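Glutaconate CoA-transferase subunit A (Acidaminococcus fermentans, PDB 1POI) transfers coenzyme A from acetyl-CoA to glutaconate or (R)-2-hydroxyglutarate, a step in the hydroxyglutarate pathway of glutamate degradation. Local coordinates at residues 12-17 against 172-177; 18-23 against 58-63; 4-9 against 208-213. All coordinates share one frame; numbering follows the deposited sequence.

Contact 1 of 3, residues 12-17 against 172-177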
loop_
_atom_site.group_PDB
_atom_site.type_symbol
_atom_site.label_atom_id
_atom_site.label_comp_id
_atom_site.label_asym_id
_atom_site.label_seq_id
_atom_site.Cartn_x
_atom_site.Cartn_y
_atom_site.Cartn_z
ATOM N N LYS A 12 26.388 -24.578 -12.238
ATOM C CA LYS A 12 26.144 -25.512 -11.155
ATOM C C LYS A 12 24.835 -26.284 -11.275
ATOM O O LYS A 12 24.844 -27.511 -11.248
ATOM C CB LYS A 12 26.209 -24.777 -9.820
ATOM C CG LYS A 12 26.040 -25.663 -8.621
ATOM C CD LYS A 12 26.416 -24.911 -7.348
ATOM C CE LYS A 12 26.311 -25.797 -6.098
ATOM N NZ LYS A 12 26.829 -25.102 -4.873
ATOM N N TYR A 13 23.716 -25.592 -11.471
ATOM C CA TYR A 13 22.418 -26.274 -11.540
ATOM C C TYR A 13 21.889 -26.682 -12.906
ATOM O O TYR A 13 20.840 -27.328 -12.967
ATOM C CB TYR A 13 21.352 -25.464 -10.803
ATOM C CG TYR A 13 21.752 -25.108 -9.407
ATOM C CD1 TYR A 13 21.621 -26.030 -8.370
ATOM C CD2 TYR A 13 22.338 -23.888 -9.126
ATOM C CE1 TYR A 13 22.073 -25.749 -7.078
ATOM C CE2 TYR A 13 22.795 -23.587 -7.834
ATOM C CZ TYR A 13 22.658 -24.528 -6.822
ATOM O OH TYR A 13 23.109 -24.255 -5.547
ATOM N N VAL A 14 22.536 -26.282 -14.002
ATOM C CA VAL A 14 22.036 -26.690 -15.318
ATOM C C VAL A 14 23.124 -27.498 -16.000
ATOM O O VAL A 14 24.322 -27.180 -15.866
ATOM C CB VAL A 14 21.593 -25.495 -16.198
ATOM C CG1 VAL A 14 20.552 -25.951 -17.253
ATOM C CG2 VAL A 14 20.988 -24.406 -15.320
ATOM N N HIS A 15 22.703 -28.557 -16.702
ATOM C CA HIS A 15 23.604 -29.507 -17.375
ATOM C C HIS A 15 22.942 -30.030 -18.629
ATOM O O HIS A 15 21.713 -30.156 -18.680
ATOM C CB HIS A 15 23.845 -30.748 -16.483
ATOM C CG HIS A 15 24.201 -30.427 -15.066
ATOM N ND1 HIS A 15 25.444 -29.959 -14.694
ATOM C CD2 HIS A 15 23.456 -30.440 -13.936
ATOM C CE1 HIS A 15 25.450 -29.688 -13.400
ATOM N NE2 HIS A 15 24.255 -29.970 -12.916
ATOM N N SER A 16 23.749 -30.395 -19.617
ATOM C CA SER A 16 23.205 -30.962 -20.842
ATOM C C SER A 16 22.496 -32.244 -20.399
ATOM O O SER A 16 22.840 -32.812 -19.354
ATOM C CB SER A 16 24.328 -31.295 -21.820
ATOM O OG SER A 16 25.199 -30.196 -21.984
ATOM N N GLY A 17 21.552 -32.732 -21.196
ATOM C CA GLY A 17 20.814 -33.922 -20.798
ATOM C C GLY A 17 19.533 -33.551 -20.046
ATOM O O GLY A 17 18.453 -34.095 -20.324
ATOM N N VAL A 172 10.955 -32.809 -13.769
ATOM C CA VAL A 172 11.748 -31.668 -14.131
ATOM C C VAL A 172 13.021 -31.526 -13.304
ATOM O O VAL A 172 12.968 -31.348 -12.086
ATOM C CB VAL A 172 10.855 -30.393 -14.041
ATOM C CG1 VAL A 172 11.608 -29.167 -14.537
ATOM C CG2 VAL A 172 9.554 -30.610 -14.842
ATOM N N ASP A 173 14.166 -31.542 -13.979
ATOM C CA ASP A 173 15.440 -31.429 -13.301
ATOM C C ASP A 173 15.688 -30.021 -12.829
ATOM O O ASP A 173 16.006 -29.819 -11.660
ATOM C CB ASP A 173 16.577 -31.890 -14.209
ATOM C CG ASP A 173 16.470 -33.346 -14.577
ATOM O OD1 ASP A 173 16.197 -34.167 -13.668
ATOM O OD2 ASP A 173 16.657 -33.680 -15.766
ATOM N N VAL A 174 15.611 -29.058 -13.754
ATOM C CA VAL A 174 15.813 -27.632 -13.431
ATOM C C VAL A 174 14.612 -26.781 -13.880
ATOM O O VAL A 174 14.005 -27.007 -14.950
ATOM C CB VAL A 174 17.042 -27.015 -14.130
ATOM C CG1 VAL A 174 17.579 -25.852 -13.321
ATOM C CG2 VAL A 174 18.105 -28.032 -14.359
ATOM N N ALA A 175 14.284 -25.800 -13.054
ATOM C CA ALA A 175 13.210 -24.871 -13.351
ATOM C C ALA A 175 13.851 -23.490 -13.316
ATOM O O ALA A 175 14.624 -23.181 -12.379
ATOM C CB ALA A 175 12.150 -24.963 -12.323
ATOM N N ILE A 176 13.616 -22.695 -14.365
ATOM C CA ILE A 176 14.170 -21.337 -14.417
ATOM C C ILE A 176 13.025 -20.357 -14.592
ATOM O O ILE A 176 12.247 -20.475 -15.553
ATOM C CB ILE A 176 15.208 -21.174 -15.549
ATOM C CG1 ILE A 176 16.377 -22.155 -15.317
ATOM C CG2 ILE A 176 15.739 -19.744 -15.564
ATOM C CD1 ILE A 176 17.191 -22.490 -16.535
ATOM N N ILE A 177 12.873 -19.455 -13.616
ATOM C CA ILE A 177 11.811 -18.439 -13.632
ATOM C C ILE A 177 12.315 -17.010 -13.294
ATOM O O ILE A 177 13.316 -16.829 -12.574
ATOM C CB ILE A 177 10.626 -18.814 -12.664
ATOM C CG1 ILE A 177 11.032 -18.625 -11.207
ATOM C CG2 ILE A 177 10.140 -20.233 -12.907
ATOM C CD1 ILE A 177 9.982 -19.133 -10.246
#

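Contact 2 of 3, residues 18-23 against 58-63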
loop_
_atom_site.group_PDB
_atom_site.type_symbol
_atom_site.label_atom_id
_atom_site.label_comp_id
_atom_site.label_asym_id
_atom_site.label_seq_id
_atom_site.Cartn_x
_atom_site.Cartn_y
_atom_site.Cartn_z
ATOM N N ASP A 18 19.637 -32.572 -19.146
ATOM C CA ASP A 18 18.514 -32.103 -18.339
ATOM C C ASP A 18 17.162 -31.890 -18.989
ATOM O O ASP A 18 17.054 -31.470 -20.147
ATOM C CB ASP A 18 18.878 -30.798 -17.685
ATOM C CG ASP A 18 19.700 -30.984 -16.494
ATOM O OD1 ASP A 18 19.557 -32.031 -15.848
ATOM O OD2 ASP A 18 20.475 -30.075 -16.167
ATOM N N HIS A 19 16.128 -32.175 -18.207
ATOM C CA HIS A 19 14.739 -31.957 -18.592
ATOM C C HIS A 19 14.507 -30.640 -17.871
ATOM O O HIS A 19 14.481 -30.627 -16.628
ATOM C CB HIS A 19 13.819 -33.001 -17.955
ATOM C CG HIS A 19 12.362 -32.787 -18.240
ATOM N ND1 HIS A 19 11.651 -31.716 -17.741
ATOM C CD2 HIS A 19 11.480 -33.517 -18.971
ATOM C CE1 HIS A 19 10.394 -31.798 -18.155
ATOM N NE2 HIS A 19 10.266 -32.882 -18.902
ATOM N N ILE A 20 14.421 -29.542 -18.625
ATOM C CA ILE A 20 14.224 -28.212 -18.034
ATOM C C ILE A 20 12.806 -27.708 -18.231
ATOM O O ILE A 20 12.013 -28.284 -18.992
ATOM C CB ILE A 20 15.130 -27.131 -18.693
ATOM C CG1 ILE A 20 14.877 -27.082 -20.198
ATOM C CG2 ILE A 20 16.583 -27.356 -18.369
ATOM C CD1 ILE A 20 15.549 -25.926 -20.857
ATOM N N ALA A 21 12.496 -26.636 -17.512
ATOM C CA ALA A 21 11.209 -25.958 -17.610
ATOM C C ALA A 21 11.485 -24.446 -17.441
ATOM O O ALA A 21 12.200 -24.004 -16.517
ATOM C CB ALA A 21 10.233 -26.476 -16.567
ATOM N N LEU A 22 11.001 -23.672 -18.406
ATOM C CA LEU A 22 11.195 -22.226 -18.394
ATOM C C LEU A 22 9.885 -21.540 -18.032
ATOM O O LEU A 22 8.821 -21.907 -18.543
ATOM C CB LEU A 22 11.700 -21.748 -19.767
ATOM C CG LEU A 22 13.072 -22.300 -20.201
ATOM C CD1 LEU A 22 13.257 -22.138 -21.683
ATOM C CD2 LEU A 22 14.218 -21.636 -19.453
ATOM N N GLY A 23 9.966 -20.594 -17.103
ATOM C CA GLY A 23 8.788 -19.859 -16.687
ATOM C C GLY A 23 8.287 -18.838 -17.701
ATOM O O GLY A 23 8.785 -18.795 -18.836
ATOM N N ASP A 58 12.719 -20.774 -28.944
ATOM C CA ASP A 58 13.129 -20.653 -30.336
ATOM C C ASP A 58 14.628 -20.545 -30.391
ATOM O O ASP A 58 15.280 -21.201 -31.193
ATOM C CB ASP A 58 12.548 -19.424 -30.994
ATOM C CG ASP A 58 12.500 -19.555 -32.491
ATOM O OD1 ASP A 58 11.928 -20.561 -32.951
ATOM O OD2 ASP A 58 13.014 -18.663 -33.211
ATOM N N MET A 59 15.188 -19.722 -29.527
ATOM C CA MET A 59 16.618 -19.561 -29.528
ATOM C C MET A 59 17.341 -20.876 -29.235
ATOM O O MET A 59 18.274 -21.233 -29.956
ATOM C CB MET A 59 17.014 -18.431 -28.596
ATOM C CG MET A 59 16.496 -17.082 -29.094
ATOM S SD MET A 59 17.081 -15.762 -28.050
ATOM C CE MET A 59 18.693 -15.547 -28.646
ATOM N N LEU A 60 16.855 -21.639 -28.256
ATOM C CA LEU A 60 17.453 -22.930 -27.906
ATOM C C LEU A 60 17.361 -23.897 -29.093
ATOM O O LEU A 60 18.358 -24.506 -29.479
ATOM C CB LEU A 60 16.753 -23.541 -26.686
ATOM C CG LEU A 60 16.882 -22.790 -25.355
ATOM C CD1 LEU A 60 16.020 -23.446 -24.273
ATOM C CD2 LEU A 60 18.349 -22.705 -24.937
ATOM N N ILE A 61 16.175 -24.023 -29.682
ATOM C CA ILE A 61 15.973 -24.911 -30.825
ATOM C C ILE A 61 16.901 -24.550 -31.990
ATOM O O ILE A 61 17.692 -25.385 -32.437
ATOM C CB ILE A 61 14.523 -24.860 -31.310
ATOM C CG1 ILE A 61 13.589 -25.400 -30.236
ATOM C CG2 ILE A 61 14.366 -25.645 -32.588
ATOM C CD1 ILE A 61 12.143 -25.259 -30.596
ATOM N N GLY A 62 16.804 -23.309 -32.465
ATOM C CA GLY A 62 17.630 -22.838 -33.560
ATOM C C GLY A 62 19.110 -23.038 -33.313
ATOM O O GLY A 62 19.861 -23.253 -34.259
ATOM N N ASN A 63 19.547 -22.896 -32.067
ATOM C CA ASN A 63 20.945 -23.136 -31.723
ATOM C C ASN A 63 21.165 -24.651 -31.477
ATOM O O ASN A 63 22.115 -25.064 -30.795
ATOM C CB ASN A 63 21.338 -22.357 -30.471
ATOM C CG ASN A 63 21.673 -20.900 -30.764
ATOM O OD1 ASN A 63 22.846 -20.542 -30.971
ATOM N ND2 ASN A 63 20.653 -20.041 -30.737
#

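Contact 3 of 3, residues 4-9 against 208-213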
loop_
_atom_site.group_PDB
_atom_site.type_symbol
_atom_site.label_atom_id
_atom_site.label_comp_id
_atom_site.label_asym_id
_atom_site.label_seq_id
_atom_site.Cartn_x
_atom_site.Cartn_y
_atom_site.Cartn_z
ATOM N N MET A 4 24.025 -15.826 -6.076
ATOM C CA MET A 4 25.168 -16.178 -6.891
ATOM C C MET A 4 25.027 -15.620 -8.304
ATOM O O MET A 4 23.913 -15.405 -8.781
ATOM C CB MET A 4 25.325 -17.695 -6.896
ATOM C CG MET A 4 24.361 -18.452 -7.764
ATOM S SD MET A 4 24.468 -20.229 -7.425
ATOM C CE MET A 4 26.241 -20.439 -7.078
ATOM N N THR A 5 26.154 -15.369 -8.965
ATOM C CA THR A 5 26.139 -14.814 -10.313
ATOM C C THR A 5 25.411 -15.714 -11.294
ATOM O O THR A 5 25.340 -16.914 -11.095
ATOM C CB THR A 5 27.559 -14.536 -10.838
ATOM O OG1 THR A 5 28.070 -15.685 -11.536
ATOM C CG2 THR A 5 28.489 -14.172 -9.683
ATOM N N LEU A 6 24.912 -15.141 -12.380
ATOM C CA LEU A 6 24.177 -15.927 -13.357
ATOM C C LEU A 6 25.072 -16.930 -14.069
ATOM O O LEU A 6 24.566 -17.870 -14.683
ATOM C CB LEU A 6 23.440 -15.024 -14.364
ATOM C CG LEU A 6 22.619 -15.762 -15.424
ATOM C CD1 LEU A 6 21.614 -16.648 -14.751
ATOM C CD2 LEU A 6 21.922 -14.824 -16.375
ATOM N N LYS A 7 26.393 -16.743 -14.007
ATOM C CA LYS A 7 27.306 -17.685 -14.665
ATOM C C LYS A 7 27.486 -18.893 -13.768
ATOM O O LYS A 7 27.262 -20.034 -14.181
ATOM C CB LYS A 7 28.675 -17.064 -14.966
ATOM C CG LYS A 7 29.667 -18.084 -15.558
ATOM C CD LYS A 7 30.962 -17.458 -16.045
ATOM C CE LYS A 7 30.771 -16.670 -17.348
ATOM N NZ LYS A 7 30.297 -17.480 -18.522
ATOM N N ASP A 8 27.862 -18.618 -12.529
ATOM C CA ASP A 8 28.051 -19.650 -11.536
ATOM C C ASP A 8 26.795 -20.516 -11.370
ATOM O O ASP A 8 26.842 -21.745 -11.548
ATOM C CB ASP A 8 28.448 -19.014 -10.210
ATOM C CG ASP A 8 29.813 -18.328 -10.273
ATOM O OD1 ASP A 8 30.661 -18.699 -11.132
ATOM O OD2 ASP A 8 30.050 -17.420 -9.447
ATOM N N ALA A 9 25.659 -19.868 -11.132
ATOM C CA ALA A 9 24.396 -20.566 -10.938
ATOM C C ALA A 9 24.050 -21.487 -12.088
ATOM O O ALA A 9 23.799 -22.663 -11.897
ATOM C CB ALA A 9 23.280 -19.568 -10.705
ATOM N N ILE A 208 16.229 -22.259 -10.289
ATOM C CA ILE A 208 17.002 -21.018 -10.405
ATOM C C ILE A 208 16.028 -19.854 -10.606
ATOM O O ILE A 208 15.131 -19.908 -11.487
ATOM C CB ILE A 208 18.026 -21.051 -11.573
ATOM C CG1 ILE A 208 18.950 -22.272 -11.427
ATOM C CG2 ILE A 208 18.891 -19.770 -11.546
ATOM C CD1 ILE A 208 19.605 -22.703 -12.702
ATOM N N VAL A 209 16.180 -18.829 -9.772
ATOM C CA VAL A 209 15.313 -17.666 -9.853
ATOM C C VAL A 209 16.072 -16.376 -10.223
ATOM O O VAL A 209 16.967 -15.932 -9.490
ATOM C CB VAL A 209 14.517 -17.471 -8.505
ATOM C CG1 VAL A 209 15.480 -17.177 -7.362
ATOM C CG2 VAL A 209 13.499 -16.331 -8.613
ATOM N N THR A 210 15.805 -15.826 -11.405
ATOM C CA THR A 210 16.446 -14.546 -11.759
ATOM C C THR A 210 15.433 -13.491 -11.294
ATOM O O THR A 210 14.214 -13.658 -11.517
ATOM C CB THR A 210 16.724 -14.379 -13.261
ATOM O OG1 THR A 210 15.559 -14.729 -14.007
ATOM C CG2 THR A 210 17.894 -15.240 -13.699
ATOM N N CYS A 211 15.910 -12.446 -10.618
ATOM C CA CYS A 211 15.028 -11.419 -10.108
ATOM C C CYS A 211 15.499 -9.971 -10.371
ATOM O O CYS A 211 16.687 -9.693 -10.456
ATOM C CB CYS A 211 14.867 -11.652 -8.628
ATOM S SG CYS A 211 16.353 -11.306 -7.759
ATOM N N GLU A 212 14.552 -9.043 -10.471
ATOM C CA GLU A 212 14.836 -7.634 -10.728
ATOM C C GLU A 212 15.528 -7.024 -9.547
ATOM O O GLU A 212 16.317 -6.100 -9.682
ATOM C CB GLU A 212 13.535 -6.889 -10.968
ATOM C CG GLU A 212 12.751 -7.376 -12.150
ATOM C CD GLU A 212 13.362 -6.931 -13.456
ATOM O OE1 GLU A 212 14.186 -6.002 -13.440
ATOM O OE2 GLU A 212 13.008 -7.496 -14.506
ATOM N N GLU A 213 15.137 -7.449 -8.363
ATOM C CA GLU A 213 15.776 -6.953 -7.166
ATOM C C GLU A 213 15.755 -7.970 -6.051
ATOM O O GLU A 213 14.943 -8.886 -6.042
ATOM C CB GLU A 213 15.143 -5.656 -6.707
ATOM C CG GLU A 213 13.645 -5.708 -6.661
ATOM C CD GLU A 213 13.051 -4.399 -6.218
ATOM O OE1 GLU A 213 13.768 -3.624 -5.533
ATOM O OE2 GLU A 213 11.867 -4.166 -6.564
#

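Contact 1 of 3, residues 12-17 against 172-177
Val14 and Val174 bring the two backbones together, with CA atoms 6.6 Å apart where the chain has just left helix 6-13 and strand 174-179 begins. No hydrogen bond joins residues 12-17 to 172-177, and the contact is made by methyl groups and one carbonyl. The carbonyl oxygen of Tyr13, in the last turn of the helix, lies over the branched end of Val174, with Tyr13 O 3.1 Å from Val174 CG2 and 3.6 Å from Val174 CG1. The valine turns CG1 anti to its own backbone N, somewhat skewed (chi1 -153°), and CG2 back beside that N, which presents both methyls to the oxygen. One residue on, Val14 CG2 lies 4.2 Å from Val174 CG1 and 4.4 Å from Ile176 CD1, bridging two residues on the same face of the strand. Beside this contact, Lys12 CG sits 3.9 Å above the centre of one face of the Tyr13 ring. At the start of the strand, Asp173 OD2 accepts a hydrogen bond from His19 N and forms a salt bridge with Lys145, a charge that probably offsets the nearby carboxylate of Asp18. Asp18 in turn accepts from His15 N and so holds the turn that leads into strand 19-22. Strand 174-179 runs between strands 19-22 and 206-211, and Tyr13 and Val14 pack on its face: Ile176 packs on Leu22, while Tyr13, Val14 and Val174 all touch Ile208, and helix 197-203 covers the reverse face at Ala175 and Ile177.

Contact 2 of 3, residues 18-23 against 58-63
Leu60 reaches out from helix 55-62 and overlaps two residues of strand 19-22 with a single methyl, its CD1. Leu60 CD1 is 4.0 Å from Leu22 CD1 and 4.2 Å from Ile20 CD1, so it touches the ends of two side chains that project from the same face of the strand. Leu22 and Leu60 meet tip to tip. In both, CG stands beside the backbone N and anti to the carbonyl carbon (chi1 -65° in Leu60), and each chain extends toward the other. The long reach leaves the backbones well apart, with 11.4 Å between the CA atoms of Leu22 and Leu60, and the interface is purely apolar. Just past Leu60 the helix ends with polar bonds of its own. Met59 O accepts twice from Asn63, from the backbone N at 3.0 Å and from ND2 at 2.8 Å, and the two donors approach from opposite faces of the carbonyl plane. The ND2 bond is nearly straight (165°) and lies in the amide plane of Asn63, although the donor stands 36° out of the carbonyl plane; together the two bonds tie the residue that leaves the helix back to its last turn. Trp57 and Asp56 carry the helix's contact with the strand further, Trp57 touching both Ile20 and Leu22. Helix 32-40 packs beside them through Val35 on Leu22 and Ile38 on Leu60, and helix 270-282 lies against Met59 and Asn63.

Contact 3 of 3, residues 4-9 against 208-213
Apolar contacts join the two segments: Leu6 rests on Thr210, and Ala9, one turn later in the helix, rests on Ile208. Leu6 CD1 comes to 4.1 Å from Thr210 CG2, the two side chains crossing obliquely. With CG anti to the backbone N (chi1 -179°), the leucine extends and brings its methyl down to the strand. Ala9 has a short reach, and its CB lies 4.5 Å from Ile208 CG2. A van der Waals contact of a polar atom adds to this pair, Ala9 O lying 4.3 Å from Ile208 CD1.

No hydrogen bond crosses the interface; those within residues 4-9 belong to the start of the helix. Thr5 is the N-cap of helix 6-13: its OG1 accepts from Asp8 N at 3.1 Å in an almost straight bond (171°), and more weakly from Lys7 N. The first helical turn is closed by Ala9 N to Thr5 O at 3.0 Å. On the strand, the methyl of Thr210 serves the helix while OG1 is hydrogen-bonded to His178 ND1 and weakly to Ile177 O; His178 NE2 is held in turn by Glu212 OE2.

Charge appears at the outer side of the helix, where Lys7 forms a salt bridge with Glu37. Leu6 and Ala9 also touch strand 236-239, through Val238 and Ala236, so the helix spans two neighbouring strands. Such a helix on a parallel sheet is one element of the layered, Rossmann-like alpha/beta fold of the coenzyme A transferases.

All three contacts lie on one face of the seven-stranded parallel sheet, from the central strand 19-22 outward to 206-211, next to the edge strand 236-239. Strands 19-22, 174-179 and 206-211 are adjacent in it and supply the strand side of contacts 2, 1 and 3 respectively. Contacts 1 and 3 share helix 6-13, and the chain passes from it through a short loop into strand 19-22. The centres of contacts 1 and 2 are about 10 Å apart. Those of contacts 1 and 3 are about 13 Å apart. Between contacts 2 and 3 the centres are about 17 Å apart. Along the chain, contact 3 encloses contact 1, which encloses contact 2, tying the N-terminal helix and first strand to strands that come much later.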